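Local coordinates for nudix hydrolase domain-containing protein (Thermotoga maritima, PDB 3E57) that probably acts as a Nudix hydrolase, cleaving a diphosphate linked to some other group, although its exact function and natural substrate are not established, at residues K28-F33 with L141-S146; V39-F44 with A158-R163; H106-D111 with V127-D132; E178-K181 with K187-G190. One frame throughout, in Å; residues are numbered along the deposited sequence.

How the contacts relate
Contacts 1, 2 and 4 are buried, while contact 3 lies at the surface, and their chemistry follows. Contacts 1 and 2 touch each other, through paired neighbouring strands and through side-chain packing; each packs a piece from early in the chain onto the sheet, with phenylalanines doing most of the work and one hydrogen bond from an asparagine amide added in contact 1. Contact 3, about 17 Å from contact 2 between centres, joins a loop to the end of helix 115-130 through a salt bridge. Contact 4 lies farther off, about 22 Å from contact 2 between centres, and is a mainly apolar contact between strand 176-181 and the short helix 185-189.

Contact 1 (K28-F33 with L141-S146); sequences KEFGEF and LGLINS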
loop_
_atom_site.group_PDB
_atom_site.type_symbol
_atom_site.label_atom_id
_atom_site.label_comp_id
_atom_site.label_asym_id
_atom_site.label_seq_id
_atom_site.Cartn_x
_atom_site.Cartn_y
_atom_site.Cartn_z
ATOM N N LYS B 28 5.903 2.649 16.102
ATOM C CA LYS B 28 5.266 3.355 17.209
ATOM C C LYS B 28 4.695 4.697 16.745
ATOM O O LYS B 28 3.569 5.056 17.093
ATOM C CB LYS B 28 6.259 3.558 18.371
ATOM C CG LYS B 28 5.897 4.693 19.351
ATOM C CD LYS B 28 4.467 4.591 19.904
ATOM C CE LYS B 28 4.420 4.069 21.335
ATOM N NZ LYS B 28 3.005 3.751 21.674
ATOM N N GLU B 29 5.462 5.433 15.954
ATOM C CA GLU B 29 5.016 6.742 15.488
ATOM C C GLU B 29 3.937 6.632 14.403
ATOM O O GLU B 29 2.934 7.349 14.435
ATOM C CB GLU B 29 6.202 7.534 14.947
ATOM C CG GLU B 29 5.909 9.011 14.751
ATOM C CD GLU B 29 5.703 9.752 16.064
ATOM O OE1 GLU B 29 6.330 9.383 17.085
ATOM O OE2 GLU B 29 4.896 10.700 16.067
ATOM N N PHE B 30 4.147 5.739 13.445
ATOM C CA PHE B 30 3.295 5.709 12.253
ATOM C C PHE B 30 2.399 4.500 12.086
ATOM O O PHE B 30 1.514 4.501 11.228
ATOM C CB PHE B 30 4.166 5.881 11.025
ATOM C CG PHE B 30 4.853 7.202 10.981
ATOM C CD1 PHE B 30 4.126 8.360 10.776
ATOM C CD2 PHE B 30 6.224 7.295 11.174
ATOM C CE1 PHE B 30 4.757 9.597 10.739
ATOM C CE2 PHE B 30 6.858 8.523 11.139
ATOM C CZ PHE B 30 6.115 9.680 10.911
ATOM N N GLY B 31 2.600 3.475 12.901
ATOM C CA GLY B 31 1.761 2.296 12.847
ATOM C C GLY B 31 2.163 1.352 11.730
ATOM O O GLY B 31 3.208 1.506 11.107
ATOM N N GLU B 32 1.299 0.387 11.480
ATOM C CA GLU B 32 1.577 -0.714 10.584
ATOM C C GLU B 32 0.835 -0.507 9.273
ATOM O O GLU B 32 -0.392 -0.541 9.240
ATOM C CB GLU B 32 1.119 -2.015 11.237
ATOM C CG GLU B 32 1.941 -2.357 12.480
ATOM C CD GLU B 32 1.329 -3.473 13.310
ATOM O OE1 GLU B 32 1.100 -4.580 12.767
ATOM O OE2 GLU B 32 1.095 -3.241 14.520
ATOM N N PHE B 33 1.582 -0.291 8.198
ATOM C CA PHE B 33 0.970 -0.213 6.877
ATOM C C PHE B 33 1.877 -0.831 5.836
ATOM O O PHE B 33 3.070 -0.963 6.061
ATOM C CB PHE B 33 0.632 1.234 6.513
ATOM C CG PHE B 33 1.821 2.134 6.381
ATOM C CD1 PHE B 33 2.288 2.514 5.130
ATOM C CD2 PHE B 33 2.459 2.634 7.508
ATOM C CE1 PHE B 33 3.366 3.363 5.013
ATOM C CE2 PHE B 33 3.531 3.478 7.398
ATOM C CZ PHE B 33 3.992 3.852 6.147
ATOM N N LEU B 141 4.507 14.108 -0.081
ATOM C CA LEU B 141 3.260 13.363 -0.183
ATOM C C LEU B 141 3.050 12.407 0.979
ATOM O O LEU B 141 1.950 12.290 1.488
ATOM C CB LEU B 141 3.197 12.599 -1.511
ATOM C CG LEU B 141 3.321 13.414 -2.798
ATOM C CD1 LEU B 141 3.104 12.501 -4.009
ATOM C CD2 LEU B 141 2.340 14.569 -2.818
ATOM N N GLY B 142 4.094 11.710 1.402
ATOM C CA GLY B 142 3.970 10.779 2.519
ATOM C C GLY B 142 5.068 9.744 2.525
ATOM O O GLY B 142 6.138 9.960 1.945
ATOM N N LEU B 143 4.776 8.608 3.150
ATOM C CA LEU B 143 5.744 7.543 3.373
ATOM C C LEU B 143 5.433 6.263 2.619
ATOM O O LEU B 143 4.269 5.852 2.506
ATOM C CB LEU B 143 5.789 7.205 4.860
ATOM C CG LEU B 143 6.234 8.345 5.787
ATOM C CD1 LEU B 143 6.423 7.806 7.200
ATOM C CD2 LEU B 143 7.498 8.973 5.288
ATOM N N ILE B 144 6.488 5.618 2.140
ATOM C CA ILE B 144 6.380 4.312 1.493
ATOM C C ILE B 144 7.052 3.261 2.351
ATOM O O ILE B 144 8.254 3.358 2.645
ATOM C CB ILE B 144 7.068 4.268 0.124
ATOM C CG1 ILE B 144 6.536 5.363 -0.802
ATOM C CG2 ILE B 144 6.906 2.866 -0.473
ATOM C CD1 ILE B 144 7.293 5.456 -2.145
ATOM N N ASN B 145 6.289 2.243 2.725
ATOM C CA ASN B 145 6.792 1.157 3.540
ATOM C C ASN B 145 6.268 -0.125 2.952
ATOM O O ASN B 145 5.083 -0.428 3.069
ATOM C CB ASN B 145 6.323 1.314 4.993
ATOM C CG ASN B 145 6.910 0.269 5.920
ATOM O OD1 ASN B 145 8.109 0.011 5.896
ATOM N ND2 ASN B 145 6.068 -0.331 6.754
ATOM N N SER B 146 7.130 -0.858 2.259
ATOM C CA SER B 146 6.716 -2.114 1.641
ATOM C C SER B 146 7.679 -3.201 2.038
ATOM O O SER B 146 8.857 -2.940 2.264
ATOM C CB SER B 146 6.692 -1.999 0.128
ATOM O OG SER B 146 7.969 -1.643 -0.330
#
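Phe30 and Phe33 both turn their rings to Leu143, and Phe33 reaches on to Asn145. The apolar part begins with a CH-pi contact: Leu143 CD1 stands 3.9 Å from the centroid of the Phe30 ring, almost on the ring normal, so a methyl sits squarely over one face. Glu29 CG lies over the rim of the opposite face. Phe33 CG lies between the backbone N and the carbonyl carbon (chi1 64°), which swings the CE1/CZ end of the ring to the strand, and Phe33 CZ comes 4.0 Å from Leu143 CB. Phe33 CE1 lies 3.6 Å from Asn145 CB, while the carbonyl O of Leu143 approaches the ring near its plane, where the hydrogens carry slight positive charge.

The polar part is one hydrogen bond. Asn145 ND2 donates to Phe33 O at 3.1 Å with an N-H...O angle of 140°; the donor lies nearly in line with the C=O bond of Phe33, while the acceptor is tilted out of the side-chain amide plane of Asn145. Asn145 OD1 accepts from Lys67, so both ends of this buried amide have partners and its flip is fixed. Asparagine suits the place, able to donate and accept.

Just after helix 23-30, Gly31 leaves helical geometry with a positive phi of 81°, readily adopted by a residue lacking a side chain. The turn brings Phe33 to the sheet, which an antiparallel ladder continues into the second subunit. Phe47 of helix 41-51 meets Phe30 edge-to-face, strand 36-38 pairs with strand 131-145, and Ile144 faces helix 194-206 on the far side.

Contact 2 (V39-F44 with A158-R163); sequences VNFEDF and ALFLGR
Ala158 opens the strand segment by presenting its methyl to the ring of Phe44: Ala158 CB lies 3.9 Å from Phe44 CE2, approaching obliquely. A small residue suits this place, where an aromatic ring from helix 41-51 comes down close to the strand. Leu159 points to the other side of the sheet, toward helix 194-206, as the alternation of a strand requires.

Phe160 returns to the first side and makes the larger contact. Its edge is directed at the face of Phe41 in an offset edge-to-face pair, with ring centroids 5.5 Å apart and planes at 85°. Phe160 CE1 comes 3.8 Å from Phe41 CZ, and Phe160 CZ is equally near Phe41 CE1. With CG anti to the backbone N (chi1 -167°), the Phe41 ring swings from the first turn of its helix toward the strand. With an alanine at Phe41, the edge of Phe160 would probably lose the ring face it meets and a gap would open beside it. Leu161 again faces helix 194-206, and its CD2 lies over one face of the Arg163 guanidinium.

The helix that supplies both rings starts at Asn40, its N-cap: Asn40 OD1 accepts from Asp43 N at 2.9 Å, on a lone pair in the carbonyl plane.

Other aromatic side chains extend this layer. Phe140 of strand 131-145 stacks on Phe41 and meets Phe160 edge-to-face, while Phe119 of helix 115-130 meets Phe44 edge-to-face. Helices 41-51 and 115-130 therefore pack on one side of the sheet, and helix 194-206 on the other, consistent with the alpha/beta/alpha sandwich of the Nudix fold.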
loop_
_atom_site.group_PDB
_atom_site.type_symbol
_atom_site.label_atom_id
_atom_site.label_comp_id
_atom_site.label_asym_id
_atom_site.label_seq_id
_atom_site.Cartn_x
_atom_site.Cartn_y
_atom_site.Cartn_z
ATOM N N VAL B 39 1.293 11.459 5.314
ATOM C CA VAL B 39 1.601 12.014 6.634
ATOM C C VAL B 39 1.968 13.484 6.491
ATOM O O VAL B 39 2.297 13.945 5.408
ATOM C CB VAL B 39 2.728 11.239 7.396
ATOM C CG1 VAL B 39 2.471 9.715 7.403
ATOM C CG2 VAL B 39 4.082 11.572 6.847
ATOM N N ASN B 40 1.884 14.213 7.592
ATOM C CA ASN B 40 2.231 15.632 7.604
ATOM C C ASN B 40 3.749 15.795 7.608
ATOM O O ASN B 40 4.450 15.124 8.355
ATOM C CB ASN B 40 1.576 16.312 8.814
ATOM C CG ASN B 40 2.057 17.727 9.025
ATOM O OD1 ASN B 40 3.148 17.959 9.562
ATOM N ND2 ASN B 40 1.242 18.686 8.611
ATOM N N PHE B 41 4.250 16.676 6.748
ATOM C CA PHE B 41 5.685 16.831 6.570
ATOM C C PHE B 41 6.383 17.267 7.850
ATOM O O PHE B 41 7.434 16.723 8.208
ATOM C CB PHE B 41 5.993 17.821 5.444
ATOM C CG PHE B 41 7.434 17.805 4.988
ATOM C CD1 PHE B 41 8.201 16.638 5.051
ATOM C CD2 PHE B 41 8.014 18.950 4.470
ATOM C CE1 PHE B 41 9.496 16.621 4.627
ATOM C CE2 PHE B 41 9.323 18.930 4.030
ATOM C CZ PHE B 41 10.068 17.761 4.115
ATOM N N GLU B 42 5.792 18.235 8.545
ATOM C CA GLU B 42 6.373 18.714 9.801
ATOM C C GLU B 42 6.470 17.582 10.837
ATOM O O GLU B 42 7.490 17.443 11.508
ATOM C CB GLU B 42 5.570 19.898 10.347
ATOM C CG GLU B 42 6.218 20.594 11.527
ATOM C CD GLU B 42 7.673 20.918 11.272
ATOM O OE1 GLU B 42 7.969 21.564 10.240
ATOM O OE2 GLU B 42 8.518 20.516 12.097
ATOM N N ASP B 43 5.419 16.768 10.943
ATOM C CA ASP B 43 5.418 15.604 11.842
ATOM C C ASP B 43 6.556 14.646 11.497
ATOM O O ASP B 43 7.258 14.144 12.387
ATOM C CB ASP B 43 4.082 14.845 11.778
ATOM C CG ASP B 43 2.912 15.628 12.368
ATOM O OD1 ASP B 43 3.136 16.624 13.095
ATOM O OD2 ASP B 43 1.749 15.230 12.103
ATOM N N PHE B 44 6.757 14.408 10.201
ATOM C CA PHE B 44 7.851 13.544 9.753
ATOM C C PHE B 44 9.236 14.099 10.107
ATOM O O PHE B 44 10.087 13.370 10.602
ATOM C CB PHE B 44 7.765 13.305 8.243
ATOM C CG PHE B 44 8.849 12.426 7.722
ATOM C CD1 PHE B 44 8.965 11.120 8.174
ATOM C CD2 PHE B 44 9.763 12.900 6.799
ATOM C CE1 PHE B 44 9.972 10.305 7.714
ATOM C CE2 PHE B 44 10.785 12.078 6.338
ATOM C CZ PHE B 44 10.877 10.780 6.796
ATOM N N ALA B 158 10.456 8.442 1.694
ATOM C CA ALA B 158 9.779 9.705 1.908
ATOM C C ALA B 158 9.485 10.223 0.518
ATOM O O ALA B 158 10.392 10.695 -0.186
ATOM C CB ALA B 158 10.674 10.691 2.671
ATOM N N LEU B 159 8.219 10.125 0.118
ATOM C CA LEU B 159 7.798 10.429 -1.240
ATOM C C LEU B 159 7.456 11.901 -1.442
ATOM O O LEU B 159 6.609 12.459 -0.731
ATOM C CB LEU B 159 6.578 9.598 -1.590
ATOM C CG LEU B 159 5.952 9.796 -2.974
ATOM C CD1 LEU B 159 6.962 9.501 -4.099
ATOM C CD2 LEU B 159 4.709 8.892 -3.077
ATOM N N PHE B 160 8.111 12.504 -2.432
ATOM C CA PHE B 160 7.852 13.871 -2.851
ATOM C C PHE B 160 7.497 13.927 -4.307
ATOM O O PHE B 160 7.957 13.104 -5.099
ATOM C CB PHE B 160 9.103 14.739 -2.690
ATOM C CG PHE B 160 9.582 14.862 -1.293
ATOM C CD1 PHE B 160 9.258 15.977 -0.531
ATOM C CD2 PHE B 160 10.363 13.870 -0.731
ATOM C CE1 PHE B 160 9.690 16.082 0.766
ATOM C CE2 PHE B 160 10.798 13.973 0.566
ATOM C CZ PHE B 160 10.467 15.084 1.311
ATOM N N LEU B 161 6.707 14.940 -4.652
ATOM C CA LEU B 161 6.468 15.345 -6.023
ATOM C C LEU B 161 7.227 16.656 -6.241
ATOM O O LEU B 161 6.960 17.658 -5.564
ATOM C CB LEU B 161 4.982 15.571 -6.237
ATOM C CG LEU B 161 4.541 16.109 -7.587
ATOM C CD1 LEU B 161 5.027 15.217 -8.722
ATOM C CD2 LEU B 161 3.028 16.249 -7.600
ATOM N N GLY B 162 8.182 16.646 -7.158
ATOM C CA GLY B 162 8.936 17.863 -7.480
ATOM C C GLY B 162 8.482 18.359 -8.832
ATOM O O GLY B 162 8.638 17.654 -9.825
ATOM N N ARG B 163 7.907 19.555 -8.887
ATOM C CA ARG B 163 7.490 20.120 -10.163
ATOM C C ARG B 163 8.524 21.154 -10.613
ATOM O O ARG B 163 8.972 21.973 -9.810
ATOM C CB ARG B 163 6.111 20.769 -10.068
ATOM C CG ARG B 163 4.936 19.818 -9.822
ATOM C CD ARG B 163 3.631 20.608 -9.995
ATOM N NE ARG B 163 2.398 19.844 -9.768
ATOM C CZ ARG B 163 1.804 19.687 -8.586
ATOM N NH1 ARG B 163 2.326 20.198 -7.472
ATOM N NH2 ARG B 163 0.677 18.989 -8.512
#

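Contact 3 (H106-D111 with V127-D132); sequences HVREGD and VNEEVD
Arg108 and Glu129 both place CG anti to their carbonyl carbons (chi1 -60° in Arg108) and run out extended, so the two chains approach from opposite directions and meet at their charged ends. Arg108 NH2 lies 3.2 Å from Glu129 OE2 in a salt bridge whose hydrogen bond is weak, the N-H...O angle being only 120°. Arg108 NH1 is near the same oxygen, and the guanidinium and carboxylate planes are 39° apart, so no flat two-pronged pairing forms. Glu129 OE2 has a stronger partner in Arg125; two arginines thus gather round one carboxylate.

Arg108 N donates to Asp111 OD2 at 2.7 Å, from above the carboxylate plane, and Asp111 N returns a bond to Arg108 O at 2.9 Å. A short aspartate suits this tight turn, the long arginine and glutamate a gap spanned at the surface.

Arg125 also binds Asp111 OD1 and His106 O, tying this loop to helix 115-130. The sequence from Arg125 onward, running into strand 131-145, largely matches the end of the Nudix box; Glu129 and Glu130 fall where relatives usually have metal-binding glutamates, though metal binding is unconfirmed here. Behind them, Val107 packs on that helix and Val127 on strand 66-77.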
loop_
_atom_site.group_PDB
_atom_site.type_symbol
_atom_site.label_atom_id
_atom_site.label_comp_id
_atom_site.label_asym_id
_atom_site.label_seq_id
_atom_site.Cartn_x
_atom_site.Cartn_y
_atom_site.Cartn_z
ATOM N N HIS B 106 20.325 7.729 -0.253
ATOM C CA HIS B 106 20.493 7.774 1.195
ATOM C C HIS B 106 20.810 9.187 1.666
ATOM O O HIS B 106 21.327 10.004 0.901
ATOM C CB HIS B 106 21.596 6.809 1.619
ATOM C CG HIS B 106 21.233 5.373 1.422
ATOM N ND1 HIS B 106 21.374 4.731 0.209
ATOM C CD2 HIS B 106 20.718 4.458 2.277
ATOM C CE1 HIS B 106 20.969 3.479 0.329
ATOM N NE2 HIS B 106 20.570 3.285 1.574
ATOM N N VAL B 107 20.479 9.480 2.919
ATOM C CA VAL B 107 20.905 10.728 3.538
ATOM C C VAL B 107 22.214 10.435 4.268
ATOM O O VAL B 107 22.291 9.487 5.042
ATOM C CB VAL B 107 19.837 11.273 4.507
ATOM C CG1 VAL B 107 20.347 12.515 5.238
ATOM C CG2 VAL B 107 18.541 11.572 3.742
ATOM N N ARG B 108 23.237 11.244 3.996
ATOM C CA ARG B 108 24.572 11.026 4.556
ATOM C C ARG B 108 24.789 11.912 5.767
ATOM O O ARG B 108 24.285 13.031 5.833
ATOM C CB ARG B 108 25.647 11.338 3.521
ATOM C CG ARG B 108 25.582 10.490 2.262
ATOM C CD ARG B 108 26.505 11.058 1.202
ATOM N NE ARG B 108 26.378 10.375 -0.083
ATOM C CZ ARG B 108 26.791 10.873 -1.250
ATOM N NH1 ARG B 108 27.357 12.076 -1.325
ATOM N NH2 ARG B 108 26.623 10.164 -2.362
ATOM N N GLU B 109 25.569 11.409 6.716
ATOM C CA GLU B 109 25.893 12.150 7.945
ATOM C C GLU B 109 26.456 13.552 7.697
ATOM O O GLU B 109 26.201 14.476 8.480
ATOM C CB GLU B 109 26.879 11.345 8.789
ATOM C CG GLU B 109 27.027 11.863 10.208
ATOM C CD GLU B 109 27.805 10.915 11.090
ATOM O OE1 GLU B 109 28.590 10.106 10.552
ATOM O OE2 GLU B 109 27.626 10.986 12.325
ATOM N N GLY B 110 27.217 13.700 6.615
ATOM C CA GLY B 110 27.807 14.976 6.240
ATOM C C GLY B 110 26.872 15.946 5.544
ATOM O O GLY B 110 27.283 17.047 5.190
ATOM N N ASP B 111 25.617 15.550 5.334
ATOM C CA ASP B 111 24.643 16.435 4.701
ATOM C C ASP B 111 24.145 17.512 5.652
ATOM O O ASP B 111 23.720 18.575 5.200
ATOM C CB ASP B 111 23.445 15.643 4.165
ATOM C CG ASP B 111 23.799 14.774 2.977
ATOM O OD1 ASP B 111 24.667 15.168 2.167
ATOM O OD2 ASP B 111 23.179 13.697 2.841
ATOM N N VAL B 127 18.842 14.202 -5.550
ATOM C CA VAL B 127 18.229 14.514 -6.841
ATOM C C VAL B 127 19.248 15.114 -7.821
ATOM O O VAL B 127 19.325 14.690 -8.970
ATOM C CB VAL B 127 17.019 15.470 -6.668
ATOM C CG1 VAL B 127 16.525 16.001 -8.019
ATOM C CG2 VAL B 127 15.890 14.758 -5.921
ATOM N N ASN B 128 20.038 16.079 -7.355
ATOM C CA ASN B 128 21.016 16.767 -8.221
ATOM C C ASN B 128 22.158 15.881 -8.734
ATOM O O ASN B 128 22.718 16.152 -9.794
ATOM C CB ASN B 128 21.567 18.018 -7.525
ATOM C CG ASN B 128 20.535 19.143 -7.431
ATOM O OD1 ASN B 128 19.523 19.149 -8.142
ATOM N ND2 ASN B 128 20.795 20.108 -6.556
ATOM N N GLU B 129 22.496 14.824 -7.998
ATOM C CA GLU B 129 23.466 13.829 -8.483
ATOM C C GLU B 129 22.963 13.067 -9.705
ATOM O O GLU B 129 23.763 12.618 -10.527
ATOM C CB GLU B 129 23.813 12.805 -7.394
ATOM C CG GLU B 129 24.767 13.312 -6.318
ATOM C CD GLU B 129 24.974 12.310 -5.188
ATOM O OE1 GLU B 129 24.335 11.233 -5.186
ATOM O OE2 GLU B 129 25.773 12.600 -4.283
ATOM N N GLU B 130 21.645 12.903 -9.821
ATOM C CA GLU B 130 21.075 12.062 -10.877
ATOM C C GLU B 130 20.588 12.867 -12.070
ATOM O O GLU B 130 20.700 12.418 -13.206
ATOM C CB GLU B 130 19.906 11.236 -10.339
ATOM C CG GLU B 130 20.208 10.462 -9.064
ATOM C CD GLU B 130 20.439 8.978 -9.298
ATOM O OE1 GLU B 130 19.554 8.178 -8.920
ATOM O OE2 GLU B 130 21.500 8.611 -9.854
ATOM N N VAL B 131 20.025 14.042 -11.823
ATOM C CA VAL B 131 19.385 14.789 -12.894
ATOM C C VAL B 131 19.648 16.279 -12.799
ATOM O O VAL B 131 19.838 16.810 -11.705
ATOM C CB VAL B 131 17.861 14.567 -12.878
ATOM C CG1 VAL B 131 17.532 13.090 -13.140
ATOM C CG2 VAL B 131 17.271 15.029 -11.556
ATOM N N ASP B 132 19.640 16.937 -13.957
ATOM C CA ASP B 132 19.676 18.391 -14.032
ATOM C C ASP B 132 18.247 18.903 -14.192
ATOM O O ASP B 132 17.630 18.766 -15.250
ATOM C CB ASP B 132 20.563 18.859 -15.194
ATOM C CG ASP B 132 20.801 20.360 -15.190
ATOM O OD1 ASP B 132 20.496 21.036 -14.176
ATOM O OD2 ASP B 132 21.304 20.868 -16.216
#

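Contact 4 (E178-K181 with K187-G190); sequences ELIK and KFSG
Glu178 and Ile180 face Phe188, the residue through which the short helix 185-189 meets strand 176-181. Glu178, the first along the strand, makes the lighter contact: its carboxylate OE2 comes to 4.2 Å from Phe188 CZ. A glutamate suits this partly exposed margin, where a polar side chain need not be fully buried. Leu179 turns elsewhere, as strand alternation demands, while its carbonyl accepts a hydrogen bond from Arg80.

Ile180 carries most of the packing. CG1 sits between the backbone N and the carbonyl carbon (chi1 69°), and this brings CD1 to 3.4 Å from Phe188 CD2, a tight approach oblique to the ring. The second branch reaches a different part of the same ring, with Ile180 CG2 3.9 Å from Phe188 CE2. A branched aliphatic residue suits the place because its two arms spread along the ring. Replacing Phe188 by a serine would probably leave both branches of Ile180 without the surface they rest on and open a gap beneath the helix.

Tyr99 meets Phe188 edge-to-face. Strand 80-85 pairs with strand 176-181, Val81 and Ile83 packing on Ile180; the contact is local packing of a strand against the helix that follows it.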
loop_
_atom_site.group_PDB
_atom_site.type_symbol
_atom_site.label_atom_id
_atom_site.label_comp_id
_atom_site.label_asym_id
_atom_site.label_seq_id
_atom_site.Cartn_x
_atom_site.Cartn_y
_atom_site.Cartn_z
ATOM N N GLU B 178 12.397 9.544 -20.201
ATOM C CA GLU B 178 11.256 9.884 -21.021
ATOM C C GLU B 178 10.400 10.773 -20.154
ATOM O O GLU B 178 10.293 10.530 -18.959
ATOM C CB GLU B 178 10.439 8.635 -21.353
ATOM C CG GLU B 178 10.712 7.989 -22.686
ATOM C CD GLU B 178 9.784 6.809 -22.924
ATOM O OE1 GLU B 178 10.100 5.701 -22.448
ATOM O OE2 GLU B 178 8.731 6.999 -23.571
ATOM N N LEU B 179 9.785 11.788 -20.747
ATOM C CA LEU B 179 8.739 12.541 -20.064
ATOM C C LEU B 179 7.434 12.033 -20.657
ATOM O O LEU B 179 7.232 12.129 -21.860
ATOM C CB LEU B 179 8.889 14.051 -20.282
ATOM C CG LEU B 179 9.987 14.736 -19.465
ATOM C CD1 LEU B 179 10.318 16.103 -20.044
ATOM C CD2 LEU B 179 9.587 14.874 -18.013
ATOM N N ILE B 180 6.575 11.439 -19.835
ATOM C CA ILE B 180 5.319 10.917 -20.348
ATOM C C ILE B 180 4.154 11.724 -19.819
ATOM O O ILE B 180 4.196 12.239 -18.707
ATOM C CB ILE B 180 5.128 9.413 -20.017
ATOM C CG1 ILE B 180 4.905 9.194 -18.521
ATOM C CG2 ILE B 180 6.336 8.598 -20.515
ATOM C CD1 ILE B 180 4.565 7.759 -18.178
ATOM N N LYS B 181 3.111 11.829 -20.627
ATOM C CA LYS B 181 1.878 12.468 -20.200
ATOM C C LYS B 181 1.261 11.646 -19.073
ATOM O O LYS B 181 1.396 10.417 -19.034
ATOM C CB LYS B 181 0.917 12.599 -21.384
ATOM C CG LYS B 181 1.395 13.631 -22.400
ATOM C CD LYS B 181 0.448 13.814 -23.571
ATOM C CE LYS B 181 0.628 12.725 -24.627
ATOM N NZ LYS B 181 -0.057 13.108 -25.910
ATOM N N LYS B 187 -0.539 3.040 -17.962
ATOM C CA LYS B 187 0.136 2.024 -18.790
ATOM C C LYS B 187 1.502 1.627 -18.213
ATOM O O LYS B 187 1.791 0.452 -17.995
ATOM C CB LYS B 187 0.320 2.584 -20.206
ATOM C CG LYS B 187 1.141 1.733 -21.110
ATOM C CD LYS B 187 1.248 2.309 -22.514
ATOM C CE LYS B 187 2.247 3.446 -22.581
ATOM N NZ LYS B 187 2.432 3.926 -23.967
ATOM N N PHE B 188 2.335 2.625 -17.946
ATOM C CA PHE B 188 3.667 2.376 -17.375
ATOM C C PHE B 188 3.614 1.745 -15.997
ATOM O O PHE B 188 4.422 0.871 -15.683
ATOM C CB PHE B 188 4.503 3.666 -17.346
ATOM C CG PHE B 188 5.090 4.025 -18.666
ATOM C CD1 PHE B 188 6.396 3.679 -18.973
ATOM C CD2 PHE B 188 4.335 4.708 -19.615
ATOM C CE1 PHE B 188 6.936 3.996 -20.174
ATOM C CE2 PHE B 188 4.865 5.040 -20.826
ATOM C CZ PHE B 188 6.177 4.675 -21.124
ATOM N N SER B 189 2.660 2.154 -15.166
ATOM C CA SER B 189 2.536 1.568 -13.829
ATOM C C SER B 189 2.273 0.067 -13.897
ATOM O O SER B 189 2.677 -0.680 -13.006
ATOM C CB SER B 189 1.416 2.243 -13.017
ATOM O OG SER B 189 0.149 1.817 -13.477
ATOM N N GLY B 190 1.609 -0.368 -14.965
ATOM C CA GLY B 190 1.341 -1.764 -15.188
ATOM C C GLY B 190 2.579 -2.631 -15.336
ATOM O O GLY B 190 2.510 -3.811 -15.054
#